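PDB 1MI8: DnaB intein from Synechocystis sp., which probably excises itself from its host replicative DNA helicase by protein splicing, joining the flanking protein segments as it leaves. Local coordinates for residues 136-141 / 145-150; 33-38 / 76-81; 68-73 / 129-134. The protein carries 4 engineered substitutions. All coordinates share one frame; numbering follows the deposited sequence.

Contact 1 of 3, residues 136-141 / 145-150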
ATOM      1  N   VAL A 136      -0.209  21.292  -0.873  1.00 34.83           N
ATOM      2  CA  VAL A 136       0.673  20.430  -1.619  1.00 34.33           C
ATOM      3  C   VAL A 136       1.378  21.221  -2.724  1.00 33.70           C
ATOM      4  O   VAL A 136       0.837  22.226  -3.251  1.00 32.83           O
ATOM      5  CB  VAL A 136      -0.197  19.183  -2.032  1.00 36.26           C
ATOM      6  CG1 VAL A 136      -1.080  19.458  -3.247  1.00 34.15           C
ATOM      7  CG2 VAL A 136       0.658  17.960  -2.138  1.00 40.95           C
ATOM      8  N   PHE A 137       2.620  20.827  -2.996  1.00 30.49           N
ATOM      9  CA  PHE A 137       3.475  21.521  -3.954  1.00 30.63           C
ATOM     10  C   PHE A 137       4.199  20.659  -5.018  1.00 30.50           C
ATOM     11  O   PHE A 137       4.367  19.431  -4.859  1.00 26.92           O
ATOM     12  CB  PHE A 137       4.576  22.296  -3.207  1.00 31.18           C
ATOM     13  CG  PHE A 137       4.086  23.239  -2.092  1.00 33.40           C
ATOM     14  CD1 PHE A 137       3.561  22.742  -0.905  1.00 32.32           C
ATOM     15  CD2 PHE A 137       4.237  24.631  -2.223  1.00 34.68           C
ATOM     16  CE1 PHE A 137       3.189  23.583   0.150  1.00 35.76           C
ATOM     17  CE2 PHE A 137       3.870  25.519  -1.158  1.00 36.11           C
ATOM     18  CZ  PHE A 137       3.346  24.999   0.030  1.00 36.54           C
ATOM     19  N   ASP A 138       4.668  21.336  -6.080  1.00 29.26           N
ATOM     20  CA  ASP A 138       5.423  20.685  -7.142  1.00 31.19           C
ATOM     21  C   ASP A 138       6.410  21.677  -7.772  1.00 31.78           C
ATOM     22  O   ASP A 138       6.518  22.860  -7.415  1.00 31.85           O
ATOM     23  CB  ASP A 138       4.466  20.086  -8.217  1.00 31.55           C
ATOM     24  CG  ASP A 138       5.092  18.886  -9.014  1.00 35.81           C
ATOM     25  OD1 ASP A 138       6.271  18.507  -8.756  1.00 30.71           O
ATOM     26  OD2 ASP A 138       4.380  18.331  -9.926  1.00 36.04           O
ATOM     27  N   LEU A 139       7.173  21.210  -8.715  1.00 33.23           N
ATOM     28  CA  LEU A 139       8.074  22.149  -9.288  1.00 34.21           C
ATOM     29  C   LEU A 139       8.243  21.645 -10.673  1.00 34.36           C
ATOM     30  O   LEU A 139       7.881  20.511 -10.962  1.00 35.04           O
ATOM     31  CB  LEU A 139       9.365  22.222  -8.453  1.00 34.00           C
ATOM     32  CG  LEU A 139      10.158  20.954  -8.108  1.00 32.48           C
ATOM     33  CD1 LEU A 139      10.972  20.549  -9.298  1.00 30.67           C
ATOM     34  CD2 LEU A 139      11.083  21.222  -6.933  1.00 32.31           C
ATOM     35  N   THR A 140       8.751  22.508 -11.540  1.00 35.11           N
ATOM     36  CA  THR A 140       8.927  22.164 -12.930  1.00 35.22           C
ATOM     37  C   THR A 140      10.421  22.027 -13.189  1.00 35.20           C
ATOM     38  O   THR A 140      11.241  22.834 -12.723  1.00 38.32           O
ATOM     39  CB  THR A 140       8.316  23.273 -13.832  1.00 35.20           C
ATOM     40  OG1 THR A 140       6.971  23.517 -13.425  1.00 37.04           O
ATOM     41  CG2 THR A 140       8.280  22.848 -15.269  1.00 34.95           C
ATOM     42  N   VAL A 141      10.777  20.990 -13.927  1.00 35.32           N
ATOM     43  CA  VAL A 141      12.168  20.731 -14.234  1.00 34.88           C
ATOM     44  C   VAL A 141      12.294  20.286 -15.705  1.00 34.58           C
ATOM     45  O   VAL A 141      12.150  19.094 -16.048  1.00 32.25           O
ATOM     46  CB  VAL A 141      12.762  19.684 -13.247  1.00 34.73           C
ATOM     47  CG1 VAL A 141      11.865  18.461 -13.222  1.00 38.17           C
ATOM     48  CG2 VAL A 141      14.189  19.286 -13.650  1.00 32.36           C
ATOM     49  N   HIS A 145      12.490  16.244 -16.038  1.00 30.65           N
ATOM     50  CA  HIS A 145      11.178  16.245 -15.349  1.00 31.54           C
ATOM     51  C   HIS A 145      11.058  15.443 -14.033  1.00 28.97           C
ATOM     52  O   HIS A 145      10.034  14.838 -13.758  1.00 27.61           O
ATOM     53  CB  HIS A 145      10.050  15.798 -16.319  1.00 34.46           C
ATOM     54  CG  HIS A 145       9.904  16.695 -17.517  1.00 40.77           C
ATOM     55  ND1 HIS A 145       9.674  18.051 -17.409  1.00 42.43           N
ATOM     56  CD2 HIS A 145      10.028  16.446 -18.846  1.00 43.78           C
ATOM     57  CE1 HIS A 145       9.666  18.599 -18.613  1.00 43.89           C
ATOM     58  NE2 HIS A 145       9.881  17.648 -19.505  1.00 43.04           N
ATOM     59  N   ASN A 146      12.109  15.387 -13.235  1.00 26.91           N
ATOM     60  CA  ASN A 146      11.955  14.706 -11.964  1.00 26.26           C
ATOM     61  C   ASN A 146      12.976  15.298 -11.019  1.00 26.01           C
ATOM     62  O   ASN A 146      13.827  16.113 -11.440  1.00 27.19           O
ATOM     63  CB  ASN A 146      12.161  13.203 -12.141  1.00 24.03           C
ATOM     64  CG  ASN A 146      13.576  12.860 -12.548  1.00 25.54           C
ATOM     65  OD1 ASN A 146      14.447  12.700 -11.703  1.00 22.12           O
ATOM     66  ND2 ASN A 146      13.808  12.745 -13.875  1.00 25.51           N
ATOM     67  N   PHE A 147      12.861  14.980  -9.735  1.00 24.72           N
ATOM     68  CA  PHE A 147      13.831  15.513  -8.751  1.00 24.76           C
ATOM     69  C   PHE A 147      13.835  14.665  -7.512  1.00 23.68           C
ATOM     70  O   PHE A 147      12.918  13.895  -7.270  1.00 24.25           O
ATOM     71  CB  PHE A 147      13.510  16.983  -8.332  1.00 23.67           C
ATOM     72  CG  PHE A 147      12.068  17.204  -7.827  1.00 24.38           C
ATOM     73  CD1 PHE A 147      10.996  17.259  -8.721  1.00 22.75           C
ATOM     74  CD2 PHE A 147      11.798  17.328  -6.451  1.00 20.77           C
ATOM     75  CE1 PHE A 147       9.677  17.428  -8.263  1.00 22.78           C
ATOM     76  CE2 PHE A 147      10.505  17.499  -5.979  1.00 19.63           C
ATOM     77  CZ  PHE A 147       9.425  17.549  -6.864  1.00 17.79           C
ATOM     78  N   VAL A 148      14.850  14.866  -6.688  1.00 22.03           N
ATOM     79  CA  VAL A 148      14.979  14.155  -5.442  1.00 20.61           C
ATOM     80  C   VAL A 148      14.359  14.928  -4.275  1.00 22.45           C
ATOM     81  O   VAL A 148      14.689  16.101  -4.037  1.00 22.81           O
ATOM     82  CB  VAL A 148      16.429  13.940  -5.142  1.00 21.40           C
ATOM     83  CG1 VAL A 148      16.587  13.269  -3.725  1.00 21.58           C
ATOM     84  CG2 VAL A 148      17.070  13.152  -6.323  1.00 19.43           C
ATOM     85  N   ALA A 149      13.427  14.280  -3.574  1.00 20.98           N
ATOM     86  CA  ALA A 149      12.830  14.846  -2.410  1.00 19.50           C
ATOM     87  C   ALA A 149      12.780  13.750  -1.367  1.00 19.32           C
ATOM     88  O   ALA A 149      12.373  12.597  -1.641  1.00 16.40           O
ATOM     89  CB  ALA A 149      11.437  15.405  -2.751  1.00 19.14           C
ATOM     90  N   ASN A 150      13.194  14.115  -0.150  1.00 19.42           N
ATOM     91  CA  ASN A 150      13.252  13.186   0.942  1.00 18.43           C
ATOM     92  C   ASN A 150      14.025  12.000   0.446  1.00 20.26           C
ATOM     93  O   ASN A 150      13.692  10.877   0.726  1.00 18.42           O
ATOM     94  CB  ASN A 150      11.853  12.793   1.445  1.00 19.17           C
ATOM     95  CG  ASN A 150      11.249  13.902   2.361  1.00 22.13           C
ATOM     96  OD1 ASN A 150      11.804  15.015   2.457  1.00 22.47           O
ATOM     97  ND2 ASN A 150      10.141  13.608   3.005  1.00 16.78           N
TER
HETATM   98  O   HOH W   1       9.032  19.401 -15.252  1.00 30.88           O
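Val141 and His145 face each other across a three-residue connection, their CA atoms 4.7 Å apart. His145 N approaches Val141 O at 2.9 Å, but the angle at the hydrogen is only 129°, so the bond is weak. One water bridges the closure: it accepts a hydrogen bond from Val141 N and lies in the plane of the His145 ring at its edge, 2.6 Å from ND1. Val141 CG1 packs against the turning chain, 3.1 Å from Asn146 N.

Farther along, the strands diverge, their touching parts running 114° apart, and side chains take over. Phe147 CG sits between its own backbone N and carbonyl carbon (chi1 53°), which turns the ring toward Leu139. Leu139 CG lies 3.7 Å from the centroid of that ring, over the face but offset toward the rim, making a CH-pi contact; CD1 reaches Phe147 CD1 at 3.3 Å on the same face. Asp138 OD1 meets the ring edge instead, 3.6 Å from Phe147 CE1, and also accepts a weak bond from Leu139 N. With an alanine in place of this phenylalanine, Leu139 would probably lose the aromatic face it rests on, opening a gap between the diverging strands. Val154 and Ile32 also pack on Phe147. This short connection between two strands, carrying His145 and Asn146, is consistent with the C-terminal splicing motif of inteins, within the all-beta Hint fold.

Contact 2 of 3, residues 33-38 / 76-81; sequences WAINEQ and RFLTID
Leu78 spans the gap to both Ile35 and Glu37, using a different methyl for each. Its CD2 meets Ile35 CD1 at 3.7 Å and, more loosely, Ile35 CG2 at 4.1 Å, while its CD1 lies 3.6 Å from Glu37 OE1. The two apolar side chains cross at about a right angle, so methyl groups rather than whole flanks touch. Glu37 passes Leu78 in the opposite direction and adds a carboxylate oxygen to the outer margin.

The backbones stay well apart: even the nearest CA atoms, those of Glu37 and Leu78, are 9.5 Å from each other, too far for strand pairing. The separation is bridged by extension. Ile35 holds CG1 opposite its backbone N (chi1 -177°) and continues straight to CD1, and Leu78 likewise sends CG away from its own N (chi1 -179°).

In the next shell, Trp83 packs against Leu78 and donates a hydrogen bond from its indole NE1 to Glu37 OE2, which probably limits how the carboxylate turns. Ile153 and Met40 pack on Ile35, and Leu78 is held through its backbone to Ala96. With only 112 Å² buried, the direct link between strands 31-36 and 76-79 is van der Waals contact, methyl on methyl at Ile35 and methyl on carboxylate oxygen at Glu37; the directional bond nearby is that of the indole, outside the two segments, and Glu37 marks where the apolar interior gives way to solvent.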
ATOM      1  N   TRP A  33      18.677  17.470  -8.003  1.00 30.52           N
ATOM      2  CA  TRP A  33      19.198  16.203  -8.549  1.00 30.33           C
ATOM      3  C   TRP A  33      18.063  15.459  -9.297  1.00 30.57           C
ATOM      4  O   TRP A  33      16.976  15.292  -8.752  1.00 25.84           O
ATOM      5  CB  TRP A  33      19.744  15.320  -7.452  1.00 31.17           C
ATOM      6  CG  TRP A  33      21.093  15.750  -7.008  1.00 36.90           C
ATOM      7  CD1 TRP A  33      21.461  16.218  -5.754  1.00 36.80           C
ATOM      8  CD2 TRP A  33      22.287  15.763  -7.802  1.00 38.83           C
ATOM      9  NE1 TRP A  33      22.805  16.506  -5.739  1.00 38.47           N
ATOM     10  CE2 TRP A  33      23.335  16.235  -6.975  1.00 40.12           C
ATOM     11  CE3 TRP A  33      22.573  15.424  -9.132  1.00 41.07           C
ATOM     12  CZ2 TRP A  33      24.642  16.365  -7.435  1.00 41.87           C
ATOM     13  CZ3 TRP A  33      23.875  15.554  -9.589  1.00 43.42           C
ATOM     14  CH2 TRP A  33      24.893  16.019  -8.742  1.00 42.50           C
ATOM     15  N   ALA A  34      18.308  15.098 -10.568  1.00 30.34           N
ATOM     16  CA  ALA A  34      17.316  14.372 -11.385  1.00 29.65           C
ATOM     17  C   ALA A  34      17.962  13.136 -11.971  1.00 28.75           C
ATOM     18  O   ALA A  34      19.175  13.068 -12.095  1.00 29.66           O
ATOM     19  CB  ALA A  34      16.794  15.235 -12.511  1.00 25.62           C
ATOM     20  N   ILE A  35      17.158  12.142 -12.296  1.00 27.49           N
ATOM     21  CA  ILE A  35      17.705  10.951 -12.910  1.00 27.08           C
ATOM     22  C   ILE A  35      17.475  11.132 -14.424  1.00 25.49           C
ATOM     23  O   ILE A  35      16.443  11.674 -14.844  1.00 23.94           O
ATOM     24  CB  ILE A  35      16.982   9.619 -12.435  1.00 26.97           C
ATOM     25  CG1 ILE A  35      17.669   8.428 -13.081  1.00 28.46           C
ATOM     26  CG2 ILE A  35      15.492   9.604 -12.821  1.00 26.95           C
ATOM     27  CD1 ILE A  35      16.957   7.102 -12.972  1.00 31.57           C
ATOM     28  N   ASN A  36      18.453  10.715 -15.228  1.00 25.58           N
ATOM     29  CA  ASN A  36      18.323  10.771 -16.690  1.00 27.47           C
ATOM     30  C   ASN A  36      17.851   9.320 -17.014  1.00 27.27           C
ATOM     31  O   ASN A  36      18.610   8.364 -16.907  1.00 29.16           O
ATOM     32  CB  ASN A  36      19.694  11.130 -17.289  1.00 27.62           C
ATOM     33  CG  ASN A  36      19.742  10.994 -18.827  1.00 30.67           C
ATOM     34  OD1 ASN A  36      20.604  11.611 -19.478  1.00 30.86           O
ATOM     35  ND2 ASN A  36      18.862  10.175 -19.395  1.00 25.83           N
ATOM     36  N   GLU A  37      16.585   9.170 -17.370  1.00 30.02           N
ATOM     37  CA  GLU A  37      16.016   7.840 -17.606  1.00 33.92           C
ATOM     38  C   GLU A  37      16.640   7.019 -18.707  1.00 35.90           C
ATOM     39  O   GLU A  37      16.661   5.795 -18.627  1.00 38.47           O
ATOM     40  CB  GLU A  37      14.543   7.948 -17.881  1.00 34.79           C
ATOM     41  CG  GLU A  37      13.714   8.512 -16.767  1.00 36.89           C
ATOM     42  CD  GLU A  37      12.290   8.055 -16.956  1.00 38.87           C
ATOM     43  OE1 GLU A  37      12.042   6.873 -16.636  1.00 42.06           O
ATOM     44  OE2 GLU A  37      11.445   8.829 -17.466  1.00 39.59           O
ATOM     45  N   GLN A  38      17.132   7.676 -19.748  1.00 36.18           N
ATOM     46  CA  GLN A  38      17.793   6.941 -20.802  1.00 37.90           C
ATOM     47  C   GLN A  38      19.098   6.295 -20.290  1.00 37.12           C
ATOM     48  O   GLN A  38      19.369   5.116 -20.569  1.00 38.42           O
ATOM     49  CB  GLN A  38      18.088   7.886 -21.963  1.00 39.87           C
ATOM     50  CG  GLN A  38      16.836   8.367 -22.710  1.00 44.72           C
ATOM     51  CD  GLN A  38      17.113   9.618 -23.551  1.00 48.35           C
ATOM     52  OE1 GLN A  38      18.275   9.918 -23.861  1.00 50.68           O
ATOM     53  NE2 GLN A  38      16.051  10.350 -23.924  1.00 49.34           N
ATOM     54  N   ARG A  76       3.746  10.584  -9.255  1.00 24.00           N
ATOM     55  CA  ARG A  76       4.522   9.439  -9.753  1.00 24.72           C
ATOM     56  C   ARG A  76       5.959   9.218  -9.218  1.00 23.22           C
ATOM     57  O   ARG A  76       6.724  10.169  -8.970  1.00 23.86           O
ATOM     58  CB  ARG A  76       4.576   9.529 -11.253  1.00 26.20           C
ATOM     59  CG  ARG A  76       3.202   9.501 -11.868  1.00 30.03           C
ATOM     60  CD  ARG A  76       3.296   9.805 -13.364  1.00 32.40           C
ATOM     61  NE  ARG A  76       2.188   9.183 -14.060  1.00 39.05           N
ATOM     62  CZ  ARG A  76       0.925   9.604 -14.016  1.00 39.90           C
ATOM     63  NH1 ARG A  76       0.586  10.675 -13.302  1.00 39.07           N
ATOM     64  NH2 ARG A  76       0.002   8.944 -14.700  1.00 41.57           N
ATOM     65  N   PHE A  77       6.278   7.939  -9.024  1.00 23.54           N
ATOM     66  CA  PHE A  77       7.570   7.463  -8.541  1.00 21.19           C
ATOM     67  C   PHE A  77       8.152   6.495  -9.570  1.00 22.63           C
ATOM     68  O   PHE A  77       7.407   5.878 -10.363  1.00 20.76           O
ATOM     69  CB  PHE A  77       7.413   6.742  -7.199  1.00 22.77           C
ATOM     70  CG  PHE A  77       6.904   7.625  -6.122  1.00 22.48           C
ATOM     71  CD1 PHE A  77       5.545   7.975  -6.071  1.00 19.35           C
ATOM     72  CD2 PHE A  77       7.803   8.197  -5.203  1.00 21.66           C
ATOM     73  CE1 PHE A  77       5.081   8.898  -5.114  1.00 19.78           C
ATOM     74  CE2 PHE A  77       7.355   9.120  -4.246  1.00 20.04           C
ATOM     75  CZ  PHE A  77       5.997   9.474  -4.202  1.00 21.21           C
ATOM     76  N   LEU A  78       9.471   6.349  -9.551  1.00 21.01           N
ATOM     77  CA  LEU A  78      10.079   5.558 -10.575  1.00 22.93           C
ATOM     78  C   LEU A  78      10.252   4.141 -10.158  1.00 23.30           C
ATOM     79  O   LEU A  78      10.992   3.825  -9.216  1.00 21.05           O
ATOM     80  CB  LEU A  78      11.385   6.182 -11.041  1.00 24.61           C
ATOM     81  CG  LEU A  78      12.091   5.412 -12.163  1.00 27.26           C
ATOM     82  CD1 LEU A  78      11.235   5.356 -13.495  1.00 23.91           C
ATOM     83  CD2 LEU A  78      13.404   6.094 -12.404  1.00 25.25           C
ATOM     84  N   THR A  79       9.518   3.301 -10.900  1.00 23.00           N
ATOM     85  CA  THR A  79       9.469   1.854 -10.692  1.00 25.35           C
ATOM     86  C   THR A  79      10.416   1.123 -11.672  1.00 28.51           C
ATOM     87  O   THR A  79      10.854   1.715 -12.662  1.00 26.48           O
ATOM     88  CB  THR A  79       7.976   1.420 -10.901  1.00 27.20           C
ATOM     89  OG1 THR A  79       7.278   1.494  -9.644  1.00 27.93           O
ATOM     90  CG2 THR A  79       7.845   0.181 -11.514  1.00 19.79           C
ATOM     91  N   ILE A  80      10.749  -0.142 -11.375  1.00 29.80           N
ATOM     92  CA  ILE A  80      11.580  -0.928 -12.260  1.00 32.42           C
ATOM     93  C   ILE A  80      10.872  -0.950 -13.605  1.00 33.72           C
ATOM     94  O   ILE A  80      11.524  -0.964 -14.632  1.00 32.22           O
ATOM     95  CB  ILE A  80      11.776  -2.386 -11.761  1.00 33.31           C
ATOM     96  CG1 ILE A  80      12.678  -2.391 -10.497  1.00 33.91           C
ATOM     97  CG2 ILE A  80      12.509  -3.179 -12.817  1.00 35.93           C
ATOM     98  CD1 ILE A  80      12.646  -3.697  -9.657  1.00 31.52           C
ATOM     99  N   ASP A  81       9.542  -0.965 -13.655  1.00 34.44           N
ATOM    100  CA  ASP A  81       9.058  -0.893 -15.020  1.00 37.46           C
ATOM    101  C   ASP A  81       8.379   0.424 -15.385  1.00 36.59           C
ATOM    102  O   ASP A  81       7.373   0.477 -16.069  1.00 38.81           O
ATOM    103  CB  ASP A  81       8.293  -2.190 -15.471  1.00 42.12           C
ATOM    104  CG  ASP A  81       6.988  -2.434 -14.759  1.00 45.30           C
ATOM    105  OD1 ASP A  81       6.069  -1.634 -14.988  1.00 48.09           O
ATOM    106  OD2 ASP A  81       6.876  -3.451 -14.002  1.00 45.18           O
TER

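Contact 3 of 3, residues 68-73 / 129-134; sequences TIKATA and TETGVE
Lys70 and Glu134 both start with CG opposite the carbonyl carbon, and what follows along each chain sets where the charges meet. Lys70 is extended through CG to CD, then bends at chi3 (-68°), bringing NZ round toward the acid. Glu134 has an unusual first torsion of -34° but is extended beyond CG, which carries its carboxylate across the lysine at roughly a right angle. The outcome is a salt bridge, with Lys70 NZ 2.7 Å from Glu134 OE2. The ammonium comes to the syn lone pair of OE2, on the side of the other oxygen, yet the grip is one-sided: Lys70 NZ is 3.4 Å from Glu134 OE1. The aliphatic part of the lysine follows the same oxygen, with Lys70 CD 3.5 Å from Glu134 OE2.

Strands 68-71 and 120-140 are not direct neighbours here; each pairs antiparallel with the long strand 41-63 in the curled sheet of the all-beta Hint (intein splicing) fold, and the nearest CA atoms, those of Lys70 and Thr131, are 8.3 Å apart. Thr131 and Gly132 together face Val58 as a classic beta bulge, where Thr131 OG1 is hydrogen-bonded to Val58 O and approaches the lysine no closer than 4.4 Å, at Lys70 CD.

Both charged groups have second partners: Asp7 OD1 forms another salt bridge to Lys70 NZ, so that two carboxylates share the ammonium and would probably favour its protonated form, while Ser5 OG is hydrogen-bonded to Glu134 OE1, the oxygen the lysine leaves at greater distance. At the other end of segment 129-134, Glu130 forms a salt bridge with Arg64 of the second subunit, and Thr129 pairs in an antiparallel ladder with a strand of that chain.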
ATOM      1  N   THR A  68      10.977   8.065   3.390  1.00 21.92           N
ATOM      2  CA  THR A  68       9.548   8.312   3.421  1.00 22.29           C
ATOM      3  C   THR A  68       9.196   9.682   2.882  1.00 22.39           C
ATOM      4  O   THR A  68       9.954  10.651   3.051  1.00 21.15           O
ATOM      5  CB  THR A  68       9.034   8.307   4.875  1.00 26.29           C
ATOM      6  OG1 THR A  68       9.535   7.129   5.555  1.00 30.52           O
ATOM      7  CG2 THR A  68       7.541   8.266   4.894  1.00 26.30           C
ATOM      8  N   ILE A  69       7.995   9.771   2.330  1.00 19.24           N
ATOM      9  CA  ILE A  69       7.528  11.015   1.784  1.00 19.20           C
ATOM     10  C   ILE A  69       6.007  11.019   1.766  1.00 19.98           C
ATOM     11  O   ILE A  69       5.359   9.981   1.730  1.00 19.56           O
ATOM     12  CB  ILE A  69       8.117  11.257   0.337  1.00 18.38           C
ATOM     13  CG1 ILE A  69       7.929  12.721  -0.034  1.00 16.57           C
ATOM     14  CG2 ILE A  69       7.386  10.356  -0.763  1.00 16.49           C
ATOM     15  CD1 ILE A  69       8.593  13.079  -1.414  1.00 18.92           C
ATOM     16  N   LYS A  70       5.432  12.205   1.858  1.00 21.21           N
ATOM     17  CA  LYS A  70       4.006  12.348   1.838  1.00 21.77           C
ATOM     18  C   LYS A  70       3.681  12.923   0.471  1.00 23.10           C
ATOM     19  O   LYS A  70       4.283  13.930   0.072  1.00 22.22           O
ATOM     20  CB  LYS A  70       3.572  13.300   2.921  1.00 21.84           C
ATOM     21  CG  LYS A  70       3.499  12.668   4.301  1.00 25.04           C
ATOM     22  CD  LYS A  70       2.962  13.720   5.313  1.00 27.63           C
ATOM     23  CE  LYS A  70       3.975  14.887   5.551  1.00 29.14           C
ATOM     24  NZ  LYS A  70       3.246  15.975   6.351  1.00 32.26           N
ATOM     25  N   ALA A  71       2.708  12.326  -0.218  1.00 22.03           N
ATOM     26  CA  ALA A  71       2.406  12.768  -1.589  1.00 22.71           C
ATOM     27  C   ALA A  71       0.951  12.478  -2.051  1.00 22.35           C
ATOM     28  O   ALA A  71       0.277  11.612  -1.485  1.00 22.41           O
ATOM     29  CB  ALA A  71       3.428  12.078  -2.564  1.00 21.69           C
ATOM     30  N   THR A  72       0.485  13.161  -3.100  1.00 22.96           N
ATOM     31  CA  THR A  72      -0.889  12.913  -3.614  1.00 24.07           C
ATOM     32  C   THR A  72      -0.990  11.556  -4.293  1.00 24.58           C
ATOM     33  O   THR A  72       0.024  10.970  -4.721  1.00 23.41           O
ATOM     34  CB  THR A  72      -1.347  14.001  -4.650  1.00 25.26           C
ATOM     35  OG1 THR A  72      -0.350  14.161  -5.676  1.00 21.67           O
ATOM     36  CG2 THR A  72      -1.542  15.347  -3.944  1.00 24.80           C
ATOM     37  N   ALA A  73      -2.215  11.060  -4.372  1.00 24.11           N
ATOM     38  CA  ALA A  73      -2.506   9.770  -4.956  1.00 25.09           C
ATOM     39  C   ALA A  73      -2.014   9.681  -6.382  1.00 25.60           C
ATOM     40  O   ALA A  73      -1.743   8.589  -6.884  1.00 24.18           O
ATOM     41  CB  ALA A  73      -4.037   9.478  -4.940  1.00 26.78           C
ATOM     42  N   THR A 129       0.189   4.648   3.150  1.00 21.98           N
ATOM     43  CA  THR A 129      -0.981   4.889   3.977  1.00 24.79           C
ATOM     44  C   THR A 129      -1.526   6.326   3.848  1.00 25.19           C
ATOM     45  O   THR A 129      -0.766   7.283   3.840  1.00 24.64           O
ATOM     46  CB  THR A 129      -0.682   4.612   5.447  1.00 28.07           C
ATOM     47  OG1 THR A 129      -0.199   5.796   6.035  1.00 33.34           O
ATOM     48  CG2 THR A 129       0.371   3.539   5.621  1.00 25.08           C
ATOM     49  N   GLU A 130      -2.835   6.456   3.682  1.00 25.59           N
ATOM     50  CA  GLU A 130      -3.468   7.760   3.560  1.00 28.12           C
ATOM     51  C   GLU A 130      -3.280   8.489   4.916  1.00 29.30           C
ATOM     52  O   GLU A 130      -3.386   7.854   5.962  1.00 25.70           O
ATOM     53  CB  GLU A 130      -4.951   7.550   3.268  1.00 29.96           C
ATOM     54  CG  GLU A 130      -5.770   8.835   3.033  1.00 32.61           C
ATOM     55  CD  GLU A 130      -7.256   8.561   3.163  1.00 34.50           C
ATOM     56  OE1 GLU A 130      -7.828   8.984   4.191  1.00 35.88           O
ATOM     57  OE2 GLU A 130      -7.819   7.905   2.260  1.00 34.42           O
ATOM     58  N   THR A 131      -2.950   9.787   4.910  1.00 31.84           N
ATOM     59  CA  THR A 131      -2.772  10.489   6.177  1.00 35.08           C
ATOM     60  C   THR A 131      -3.678  11.666   6.416  1.00 36.39           C
ATOM     61  O   THR A 131      -4.234  11.775   7.483  1.00 39.37           O
ATOM     62  CB  THR A 131      -1.365  11.061   6.400  1.00 37.15           C
ATOM     63  OG1 THR A 131      -0.933  11.771   5.225  1.00 40.18           O
ATOM     64  CG2 THR A 131      -0.421   9.995   6.797  1.00 38.09           C
ATOM     65  N   GLY A 132      -3.809  12.574   5.461  1.00 36.94           N
ATOM     66  CA  GLY A 132      -4.663  13.722   5.707  1.00 36.23           C
ATOM     67  C   GLY A 132      -4.542  14.724   4.604  1.00 35.31           C
ATOM     68  O   GLY A 132      -3.795  14.505   3.653  1.00 34.21           O
ATOM     69  N   VAL A 133      -5.301  15.812   4.684  1.00 33.64           N
ATOM     70  CA  VAL A 133      -5.211  16.817   3.626  1.00 32.92           C
ATOM     71  C   VAL A 133      -4.222  17.837   4.099  1.00 32.77           C
ATOM     72  O   VAL A 133      -4.140  18.130   5.299  1.00 29.86           O
ATOM     73  CB  VAL A 133      -6.523  17.579   3.358  1.00 32.86           C
ATOM     74  CG1 VAL A 133      -6.252  18.706   2.366  1.00 33.03           C
ATOM     75  CG2 VAL A 133      -7.581  16.639   2.802  1.00 32.86           C
ATOM     76  N   GLU A 134      -3.457  18.341   3.143  1.00 32.84           N
ATOM     77  CA  GLU A 134      -2.453  19.366   3.403  1.00 34.04           C
ATOM     78  C   GLU A 134      -2.229  20.132   2.127  1.00 33.24           C
ATOM     79  O   GLU A 134      -2.681  19.722   1.052  1.00 32.34           O
ATOM     80  CB  GLU A 134      -1.081  18.805   3.778  1.00 35.56           C
ATOM     81  CG  GLU A 134      -1.024  17.549   4.561  1.00 37.35           C
ATOM     82  CD  GLU A 134       0.420  17.226   4.900  1.00 38.34           C
ATOM     83  OE1 GLU A 134       1.337  17.925   4.380  1.00 39.04           O
ATOM     84  OE2 GLU A 134       0.636  16.290   5.686  1.00 37.87           O
TER

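Contacts 1 and 2 are buried, whereas contact 3 lies at the surface beside the subunit interface, and the chemistry follows. Contact 1, nearest the chain's centre, buries 297 Å² and mixes backbone, water and aromatic packing; contact 2 is van der Waals contact of one leucine with an isoleucine and the end of a glutamate; contact 3 is ionic. Strand 120-140 serves contacts 1 and 3, near its end and farther up its length. Asn146 OD1 of contact 1 is hydrogen-bonded to Ile35 N of contact 2, and Asn150 ND2 probably bonds to Thr68 O of contact 3. Contacts 2 and 3 lie about 20 Å apart, centre to centre, yet Phe77 packs on Ile69 and Ala71.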